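PDB 1SGL: trichomaglin from Trichosanthes lepiniana, which is an S-like ribonuclease of the T2 family and so probably cleaves the phosphodiester bonds of RNA. Local coordinates for residues 153-156 with 157-161; 124-127 with 128-132; 135-139 with 140-144. All blocks are in the same frame, centred on the assembly; numbering follows the deposited sequence.

Interaction 1: 153-156 with 157-161; sequences DIVV and AVESA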
ATOM      1  N   ASP A 153     -12.728  15.142  -5.226  1.00 25.20           N
ATOM      2  CA  ASP A 153     -13.761  14.165  -4.900  1.00 25.91           C
ATOM      3  C   ASP A 153     -13.159  12.964  -4.182  1.00 25.93           C
ATOM      4  O   ASP A 153     -13.753  12.427  -3.245  1.00 25.75           O
ATOM      5  CB  ASP A 153     -14.475  13.676  -6.165  1.00 26.96           C
ATOM      6  CG  ASP A 153     -15.554  14.628  -6.637  1.00 29.24           C
ATOM      7  OD1 ASP A 153     -15.691  15.722  -6.057  1.00 32.37           O
ATOM      8  OD2 ASP A 153     -16.277  14.282  -7.590  1.00 30.74           O
ATOM      9  N   ILE A 154     -11.984  12.540  -4.637  1.00 25.28           N
ATOM     10  CA  ILE A 154     -11.310  11.395  -4.044  1.00 23.97           C
ATOM     11  C   ILE A 154     -10.791  11.729  -2.646  1.00 23.50           C
ATOM     12  O   ILE A 154     -10.990  10.960  -1.709  1.00 22.71           O
ATOM     13  CB  ILE A 154     -10.155  10.921  -4.947  1.00 24.87           C
ATOM     14  CG1 ILE A 154     -10.720  10.535  -6.317  1.00 25.27           C
ATOM     15  CG2 ILE A 154      -9.425   9.743  -4.304  1.00 23.79           C
ATOM     16  CD1 ILE A 154      -9.688  10.060  -7.313  1.00 28.34           C
ATOM     17  N   VAL A 155     -10.152  12.885  -2.498  1.00 22.99           N
ATOM     18  CA  VAL A 155      -9.631  13.275  -1.195  1.00 23.82           C
ATOM     19  C   VAL A 155     -10.753  13.389  -0.166  1.00 24.06           C
ATOM     20  O   VAL A 155     -10.639  12.887   0.951  1.00 24.08           O
ATOM     21  CB  VAL A 155      -8.882  14.614  -1.274  1.00 24.44           C
ATOM     22  CG1 VAL A 155      -8.403  15.033   0.109  1.00 24.45           C
ATOM     23  CG2 VAL A 155      -7.702  14.485  -2.213  1.00 24.60           C
ATOM     24  N   VAL A 156     -11.847  14.033  -0.550  1.00 24.37           N
ATOM     25  CA  VAL A 156     -12.972  14.207   0.360  1.00 24.66           C
ATOM     26  C   VAL A 156     -13.583  12.876   0.782  1.00 24.30           C
ATOM     27  O   VAL A 156     -14.013  12.709   1.926  1.00 24.33           O
ATOM     28  CB  VAL A 156     -14.066  15.101  -0.277  1.00 24.85           C
ATOM     29  CG1 VAL A 156     -15.325  15.096   0.595  1.00 25.98           C
ATOM     30  CG2 VAL A 156     -13.547  16.524  -0.408  1.00 24.28           C
ATOM     31  N   ALA A 157     -13.620  11.928  -0.145  1.00 23.05           N
ATOM     32  CA  ALA A 157     -14.176  10.623   0.150  1.00 23.70           C
ATOM     33  C   ALA A 157     -13.342   9.918   1.228  1.00 24.33           C
ATOM     34  O   ALA A 157     -13.884   9.390   2.204  1.00 23.09           O
ATOM     35  CB  ALA A 157     -14.226   9.784  -1.122  1.00 23.34           C
ATOM     36  N   VAL A 158     -12.021   9.919   1.055  1.00 24.29           N
ATOM     37  CA  VAL A 158     -11.137   9.274   2.022  1.00 23.40           C
ATOM     38  C   VAL A 158     -11.156   9.974   3.374  1.00 22.95           C
ATOM     39  O   VAL A 158     -11.288   9.323   4.403  1.00 23.21           O
ATOM     40  CB  VAL A 158      -9.683   9.209   1.511  1.00 23.37           C
ATOM     41  CG1 VAL A 158      -8.762   8.702   2.620  1.00 22.56           C
ATOM     42  CG2 VAL A 158      -9.613   8.298   0.303  1.00 20.71           C
ATOM     43  N   GLU A 159     -11.031  11.296   3.377  1.00 23.55           N
ATOM     44  CA  GLU A 159     -11.050  12.031   4.636  1.00 24.78           C
ATOM     45  C   GLU A 159     -12.359  11.827   5.385  1.00 25.46           C
ATOM     46  O   GLU A 159     -12.353  11.643   6.601  1.00 26.32           O
ATOM     47  CB  GLU A 159     -10.860  13.528   4.409  1.00 26.07           C
ATOM     48  CG  GLU A 159      -9.505  13.927   3.885  1.00 28.48           C
ATOM     49  CD  GLU A 159      -9.451  15.402   3.567  1.00 30.15           C
ATOM     50  OE1 GLU A 159     -10.479  15.930   3.098  1.00 33.14           O
ATOM     51  OE2 GLU A 159      -8.390  16.034   3.762  1.00 31.79           O
ATOM     52  N   SER A 160     -13.479  11.873   4.665  1.00 23.69           N
ATOM     53  CA  SER A 160     -14.784  11.706   5.296  1.00 24.17           C
ATOM     54  C   SER A 160     -14.942  10.325   5.899  1.00 24.33           C
ATOM     55  O   SER A 160     -15.550  10.175   6.953  1.00 25.96           O
ATOM     56  CB  SER A 160     -15.919  11.928   4.290  1.00 22.62           C
ATOM     57  OG  SER A 160     -15.980  13.281   3.889  1.00 24.41           O
ATOM     58  N   ALA A 161     -14.390   9.320   5.231  1.00 23.48           N
ATOM     59  CA  ALA A 161     -14.507   7.949   5.701  1.00 24.30           C
ATOM     60  C   ALA A 161     -13.465   7.524   6.745  1.00 24.25           C
ATOM     61  O   ALA A 161     -13.787   6.807   7.688  1.00 24.16           O
ATOM     62  CB  ALA A 161     -14.464   6.999   4.506  1.00 24.65           C
TER

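Interaction 2: 124-127 with 128-132; sequences LKLF and MKYNV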
ATOM      1  N   LEU A 124      -2.814  -5.603   8.102  1.00 22.05           N
ATOM      2  CA  LEU A 124      -4.090  -6.052   7.548  1.00 23.33           C
ATOM      3  C   LEU A 124      -5.283  -5.445   8.294  1.00 24.02           C
ATOM      4  O   LEU A 124      -6.287  -5.077   7.678  1.00 23.29           O
ATOM      5  CB  LEU A 124      -4.170  -7.582   7.583  1.00 23.37           C
ATOM      6  CG  LEU A 124      -3.291  -8.270   6.530  1.00 23.46           C
ATOM      7  CD1 LEU A 124      -3.255  -9.771   6.772  1.00 24.42           C
ATOM      8  CD2 LEU A 124      -3.843  -7.969   5.139  1.00 22.21           C
ATOM      9  N   LYS A 125      -5.173  -5.334   9.614  1.00 24.04           N
ATOM     10  CA  LYS A 125      -6.254  -4.755  10.405  1.00 26.40           C
ATOM     11  C   LYS A 125      -6.514  -3.320   9.975  1.00 25.16           C
ATOM     12  O   LYS A 125      -7.661  -2.922   9.797  1.00 25.91           O
ATOM     13  CB  LYS A 125      -5.911  -4.771  11.899  1.00 29.07           C
ATOM     14  CG  LYS A 125      -5.978  -6.144  12.547  1.00 34.08           C
ATOM     15  CD  LYS A 125      -5.486  -6.114  14.006  1.00 37.86           C
ATOM     16  CE  LYS A 125      -6.370  -5.244  14.899  1.00 41.15           C
ATOM     17  NZ  LYS A 125      -6.421  -3.807  14.490  1.00 43.13           N
ATOM     18  N   LEU A 126      -5.444  -2.545   9.814  1.00 24.09           N
ATOM     19  CA  LEU A 126      -5.583  -1.154   9.409  1.00 24.17           C
ATOM     20  C   LEU A 126      -6.203  -1.027   8.026  1.00 22.83           C
ATOM     21  O   LEU A 126      -7.032  -0.157   7.798  1.00 22.21           O
ATOM     22  CB  LEU A 126      -4.227  -0.444   9.429  1.00 23.96           C
ATOM     23  CG  LEU A 126      -3.642  -0.193  10.820  1.00 25.31           C
ATOM     24  CD1 LEU A 126      -2.294   0.498  10.688  1.00 25.37           C
ATOM     25  CD2 LEU A 126      -4.603   0.658  11.628  1.00 25.32           C
ATOM     26  N   PHE A 127      -5.797  -1.896   7.106  1.00 22.73           N
ATOM     27  CA  PHE A 127      -6.330  -1.863   5.753  1.00 24.02           C
ATOM     28  C   PHE A 127      -7.838  -2.123   5.747  1.00 24.88           C
ATOM     29  O   PHE A 127      -8.585  -1.434   5.052  1.00 25.12           O
ATOM     30  CB  PHE A 127      -5.637  -2.913   4.882  1.00 23.82           C
ATOM     31  CG  PHE A 127      -6.167  -2.991   3.475  1.00 23.71           C
ATOM     32  CD1 PHE A 127      -5.794  -2.050   2.522  1.00 23.56           C
ATOM     33  CD2 PHE A 127      -7.032  -4.019   3.101  1.00 23.46           C
ATOM     34  CE1 PHE A 127      -6.268  -2.129   1.213  1.00 23.95           C
ATOM     35  CE2 PHE A 127      -7.515  -4.108   1.796  1.00 23.88           C
ATOM     36  CZ  PHE A 127      -7.132  -3.162   0.847  1.00 23.68           C
ATOM     37  N   MET A 128      -8.273  -3.112   6.525  1.00 25.38           N
ATOM     38  CA  MET A 128      -9.685  -3.469   6.587  1.00 27.96           C
ATOM     39  C   MET A 128     -10.529  -2.493   7.389  1.00 27.27           C
ATOM     40  O   MET A 128     -11.645  -2.174   6.988  1.00 27.15           O
ATOM     41  CB  MET A 128      -9.856  -4.889   7.150  1.00 31.46           C
ATOM     42  CG  MET A 128      -9.248  -5.976   6.257  1.00 36.51           C
ATOM     43  SD  MET A 128      -9.401  -7.668   6.906  1.00 44.58           S
ATOM     44  CE  MET A 128      -8.360  -7.574   8.363  1.00 41.97           C
ATOM     45  N   LYS A 129      -9.992  -2.002   8.502  1.00 27.15           N
ATOM     46  CA  LYS A 129     -10.726  -1.068   9.346  1.00 28.15           C
ATOM     47  C   LYS A 129     -10.928   0.310   8.702  1.00 27.79           C
ATOM     48  O   LYS A 129     -11.993   0.908   8.837  1.00 27.31           O
ATOM     49  CB  LYS A 129     -10.023  -0.896  10.693  1.00 29.76           C
ATOM     50  CG  LYS A 129     -10.810  -0.029  11.655  1.00 32.54           C
ATOM     51  CD  LYS A 129     -10.133   0.099  13.005  1.00 36.11           C
ATOM     52  CE  LYS A 129     -11.010   0.914  13.958  1.00 38.32           C
ATOM     53  NZ  LYS A 129     -10.345   1.187  15.264  1.00 40.91           N
ATOM     54  N   TYR A 130      -9.903   0.809   8.020  1.00 25.80           N
ATOM     55  CA  TYR A 130      -9.982   2.102   7.346  1.00 24.63           C
ATOM     56  C   TYR A 130      -9.878   1.810   5.858  1.00 25.02           C
ATOM     57  O   TYR A 130      -8.938   2.224   5.190  1.00 24.17           O
ATOM     58  CB  TYR A 130      -8.831   3.006   7.799  1.00 22.61           C
ATOM     59  CG  TYR A 130      -8.811   3.238   9.296  1.00 22.73           C
ATOM     60  CD1 TYR A 130      -7.855   2.631  10.103  1.00 21.64           C
ATOM     61  CD2 TYR A 130      -9.768   4.050   9.907  1.00 23.23           C
ATOM     62  CE1 TYR A 130      -7.843   2.824  11.477  1.00 21.35           C
ATOM     63  CE2 TYR A 130      -9.767   4.251  11.289  1.00 22.90           C
ATOM     64  CZ  TYR A 130      -8.800   3.635  12.061  1.00 23.17           C
ATOM     65  OH  TYR A 130      -8.783   3.833  13.417  1.00 25.17           O
ATOM     66  N   ASN A 131     -10.871   1.095   5.343  1.00 26.14           N
ATOM     67  CA  ASN A 131     -10.870   0.684   3.950  1.00 26.71           C
ATOM     68  C   ASN A 131     -11.188   1.767   2.922  1.00 26.31           C
ATOM     69  O   ASN A 131     -12.343   2.173   2.755  1.00 25.55           O
ATOM     70  CB  ASN A 131     -11.827  -0.491   3.769  1.00 30.08           C
ATOM     71  CG  ASN A 131     -11.572  -1.240   2.490  1.00 32.51           C
ATOM     72  OD1 ASN A 131     -11.594  -0.662   1.406  1.00 34.86           O
ATOM     73  ND2 ASN A 131     -11.316  -2.538   2.606  1.00 35.33           N
ATOM     74  N   VAL A 132     -10.157   2.200   2.204  1.00 24.48           N
ATOM     75  CA  VAL A 132     -10.343   3.226   1.201  1.00 24.95           C
ATOM     76  C   VAL A 132     -11.171   2.735   0.014  1.00 24.37           C
ATOM     77  O   VAL A 132     -11.926   3.510  -0.563  1.00 24.15           O
ATOM     78  CB  VAL A 132      -8.990   3.780   0.698  1.00 24.66           C
ATOM     79  CG1 VAL A 132      -8.184   4.317   1.883  1.00 24.94           C
ATOM     80  CG2 VAL A 132      -8.214   2.693  -0.030  1.00 26.86           C
TER
HETATM   81  O   HOH W   1      -7.329   0.807   3.038  1.00 29.32           O

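Interaction 3: 135-139 with 140-144; sequences ALEDA and GIVAS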
ATOM      1  N   ALA A 135     -14.764   3.237   0.812  1.00 22.60           N
ATOM      2  CA  ALA A 135     -15.094   4.655   0.827  1.00 21.35           C
ATOM      3  C   ALA A 135     -15.337   5.160  -0.594  1.00 21.76           C
ATOM      4  O   ALA A 135     -16.360   5.794  -0.867  1.00 21.87           O
ATOM      5  CB  ALA A 135     -13.974   5.444   1.468  1.00 20.49           C
ATOM      6  N   LEU A 136     -14.408   4.870  -1.498  1.00 22.12           N
ATOM      7  CA  LEU A 136     -14.542   5.320  -2.879  1.00 24.01           C
ATOM      8  C   LEU A 136     -15.769   4.737  -3.556  1.00 25.89           C
ATOM      9  O   LEU A 136     -16.497   5.449  -4.238  1.00 26.21           O
ATOM     10  CB  LEU A 136     -13.300   4.965  -3.693  1.00 24.59           C
ATOM     11  CG  LEU A 136     -11.980   5.627  -3.292  1.00 26.49           C
ATOM     12  CD1 LEU A 136     -10.933   5.297  -4.357  1.00 27.67           C
ATOM     13  CD2 LEU A 136     -12.150   7.140  -3.165  1.00 25.86           C
ATOM     14  N   GLU A 137     -15.991   3.439  -3.376  1.00 28.65           N
ATOM     15  CA  GLU A 137     -17.147   2.789  -3.971  1.00 31.64           C
ATOM     16  C   GLU A 137     -18.441   3.448  -3.483  1.00 31.64           C
ATOM     17  O   GLU A 137     -19.364   3.664  -4.266  1.00 31.59           O
ATOM     18  CB  GLU A 137     -17.158   1.298  -3.625  1.00 34.34           C
ATOM     19  CG  GLU A 137     -16.713   0.377  -4.755  1.00 40.63           C
ATOM     20  CD  GLU A 137     -15.245   0.538  -5.142  1.00 44.55           C
ATOM     21  OE1 GLU A 137     -14.868   1.601  -5.701  1.00 46.32           O
ATOM     22  OE2 GLU A 137     -14.465  -0.414  -4.887  1.00 47.05           O
ATOM     23  N   ASP A 138     -18.501   3.771  -2.193  1.00 31.57           N
ATOM     24  CA  ASP A 138     -19.680   4.413  -1.612  1.00 31.92           C
ATOM     25  C   ASP A 138     -19.964   5.762  -2.256  1.00 31.56           C
ATOM     26  O   ASP A 138     -21.125   6.156  -2.400  1.00 31.40           O
ATOM     27  CB  ASP A 138     -19.501   4.627  -0.110  1.00 33.59           C
ATOM     28  CG  ASP A 138     -19.686   3.360   0.683  1.00 36.78           C
ATOM     29  OD1 ASP A 138     -19.887   2.291   0.069  1.00 37.90           O
ATOM     30  OD2 ASP A 138     -19.627   3.432   1.927  1.00 38.31           O
ATOM     31  N   ALA A 139     -18.903   6.471  -2.628  1.00 29.97           N
ATOM     32  CA  ALA A 139     -19.051   7.777  -3.247  1.00 29.40           C
ATOM     33  C   ALA A 139     -19.297   7.666  -4.745  1.00 28.62           C
ATOM     34  O   ALA A 139     -19.591   8.658  -5.395  1.00 30.00           O
ATOM     35  CB  ALA A 139     -17.816   8.619  -2.986  1.00 29.07           C
ATOM     36  N   GLY A 140     -19.185   6.463  -5.292  1.00 27.70           N
ATOM     37  CA  GLY A 140     -19.391   6.301  -6.722  1.00 27.38           C
ATOM     38  C   GLY A 140     -18.112   6.490  -7.528  1.00 26.97           C
ATOM     39  O   GLY A 140     -18.151   6.731  -8.733  1.00 26.03           O
ATOM     40  N   ILE A 141     -16.968   6.407  -6.860  1.00 26.27           N
ATOM     41  CA  ILE A 141     -15.692   6.546  -7.544  1.00 25.89           C
ATOM     42  C   ILE A 141     -15.190   5.123  -7.796  1.00 26.68           C
ATOM     43  O   ILE A 141     -14.789   4.411  -6.871  1.00 28.36           O
ATOM     44  CB  ILE A 141     -14.695   7.352  -6.684  1.00 24.23           C
ATOM     45  CG1 ILE A 141     -15.265   8.755  -6.433  1.00 22.93           C
ATOM     46  CG2 ILE A 141     -13.343   7.466  -7.400  1.00 23.12           C
ATOM     47  CD1 ILE A 141     -14.381   9.647  -5.593  1.00 22.03           C
ATOM     48  N   VAL A 142     -15.242   4.701  -9.052  1.00 27.19           N
ATOM     49  CA  VAL A 142     -14.828   3.353  -9.412  1.00 27.53           C
ATOM     50  C   VAL A 142     -13.877   3.324 -10.602  1.00 28.03           C
ATOM     51  O   VAL A 142     -13.819   4.271 -11.384  1.00 27.18           O
ATOM     52  CB  VAL A 142     -16.055   2.491  -9.739  1.00 28.29           C
ATOM     53  CG1 VAL A 142     -16.963   2.400  -8.517  1.00 29.74           C
ATOM     54  CG2 VAL A 142     -16.817   3.102 -10.897  1.00 27.97           C
ATOM     55  N   ALA A 143     -13.141   2.225 -10.731  1.00 26.92           N
ATOM     56  CA  ALA A 143     -12.186   2.056 -11.820  1.00 28.58           C
ATOM     57  C   ALA A 143     -12.876   2.309 -13.153  1.00 29.29           C
ATOM     58  O   ALA A 143     -13.989   1.849 -13.379  1.00 28.54           O
ATOM     59  CB  ALA A 143     -11.594   0.648 -11.787  1.00 29.00           C
ATOM     60  N   SER A 144     -12.201   3.035 -14.034  1.00 30.57           N
ATOM     61  CA  SER A 144     -12.759   3.372 -15.332  1.00 32.28           C
ATOM     62  C   SER A 144     -11.669   3.829 -16.287  1.00 33.12           C
ATOM     63  O   SER A 144     -10.761   4.561 -15.902  1.00 32.85           O
ATOM     64  CB  SER A 144     -13.791   4.490 -15.175  1.00 32.79           C
ATOM     65  OG  SER A 144     -14.163   5.018 -16.435  1.00 33.73           O
TER

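Interaction 1: 153-156 with 157-161
The side chains of V155 and E159 run alongside each other in the same direction, one turn apart on helix 151-162, in the i to i+4 pairing of an alpha-helix. V155 CG1 does the touching, 3.6 Å from the carboxylate carbon E159 CD. With chi1 at 177° this methyl stands beside its own carbonyl carbon, on the side where the next turn brings E159. Underneath, E159 N binds V155 O at 2.9 Å with an almost straight N-H (174°), and E159 CG passes 3.3 Å from that same oxygen. The glutamate chain then runs out extended to touch R165 and P166 in the following loop. Replacing E159 with an alanine is likely to leave V155 CG1 without its flanking neighbour and to open a gap beside R165 and P166. On the inner side of the helix, I154 packs on L136 and I141, and V158 on L179 and L181 of strand 176-184. A second polar detail joins V156 and S160, where a single carbonyl is gripped twice: S160 N reaches V156 O at 2.9 Å from one face of its plane, and S160 OG, from the opposite face, donates to it at 2.8 Å.

Interaction 2: 124-127 with 128-132
At the edge of the Y130 ring, in its plane, sits a methyl of L126: CD2 lies 3.9 Å from Y130 CE1. One face of the same ring is covered by K129, whose CG stands over the ring centre. A pair of flat groups, the F127 ring and the N131 amide, meets further on. Here the amide is turned 51° from the ring, and N131 ND2 comes within 4.2 Å of F127 CE2 from an oblique direction. The F127 ring also meets Y78 and packs on L12 and I42, so it belongs to the interior between helix 116-129 and the strands.

These side chains mark the end of helix 116-129. Its last turn is closed by the usual backbone bonds, of which Y130 N to L126 O (3.0 Å) is the final one here; Y130 then leaves helical geometry. M128 folds back along this turn. Its chain bends at chi3 (-66°), which brings CE to 3.3 Å from L124 O and alongside L124 CB.

F127 O comes next in line, but N131 N approaches it at a poor angle and does not bond. A water takes over, donating to F127 O and accepting from V132 N, both at 3.3 Å, while N131 CA offers a C-H contact to F127 O at 3.3 Å. The polar end of N131 works forward: OD1 accepts from K134 N, making N131 the N-cap of helix 132-139.

In chemical terms, one helix stops and the next starts with polar partners at both ends: the carbonyl that loses its helical donor is met by water, which also takes the N-H of V132, and the N131 amide oxygen serves a first-turn N-H, that of K134. K125 NZ and K129 NZ, 6.4 Å apart, probably repel each other mildly.

Interaction 3: 135-139 with 140-144
L136 and I141 each send their chain out beside their own backbone N, anti to the carbonyl carbon: L136 CG with chi1 -64° and I141 CG1 with chi1 -61°. These torsions place the outer methyls in touch, L136 CD2 4.1 Å from I141 CD1, the two chains crossing at a slant. The approach of L136 CB to I141 CB, also 4.1 Å, is set by the backbone instead. What allows I141 to come back to a residue five places earlier is G140, which takes a positive phi of 89° and turns the chain round the end of helix 132-139.

This is a Schellman motif, with its two characteristic backbone bonds. I141 N reaches L136 O at 2.8 Å, and G140 N reaches E137 O at 3.0 Å; both donors approach from above the carbonyl plane, the second much further out of it than the first. The apolar touch of L136 on I141 is the hydrophobic partner of this cap. G140 fits its place sterically, since a beta carbon would sit 2.4 Å from A139 O and clash.

The E137 carboxylate comes back toward the turn. OE1 lies 3.6 Å from V142 CG1, the two side chains crossing at about a right angle. The same OE1 is 3.0 Å from I141 O; both are acceptors and no hydrogen bond joins them, a closeness that might raise the proton affinity of the carboxylate.

The cap is pressed against helix 151-162, where L136 packs on I154 and A157, and I141 on I154. Past the turn, V142 O is bonded by Y149 OH of strand 148-150, and S144 pairs through its backbone with L204, just beyond strand 201-203.

Overall arrangement
The three contacts follow one another along the chain in the order interaction 2, interaction 3, interaction 1. Interaction 2 closes helix 116-129 and leads directly into helix 132-139, whose far end is interaction 3; their centres are 16 Å apart and they meet only through the sequence. Interactions 1 and 3, with centres 11 Å apart, do touch: helices 151-162 and 132-139 pack through A161 on A135 and A157 on L136, and I141 of the following loop adds a touch on I154. Interactions 1 and 2 come no nearer than about 4 Å. The antiparallel sheet of this T2 ribonuclease receives L124, F127 and V132 on strands 7-14 and 40-47, and V158 on strand 176-184.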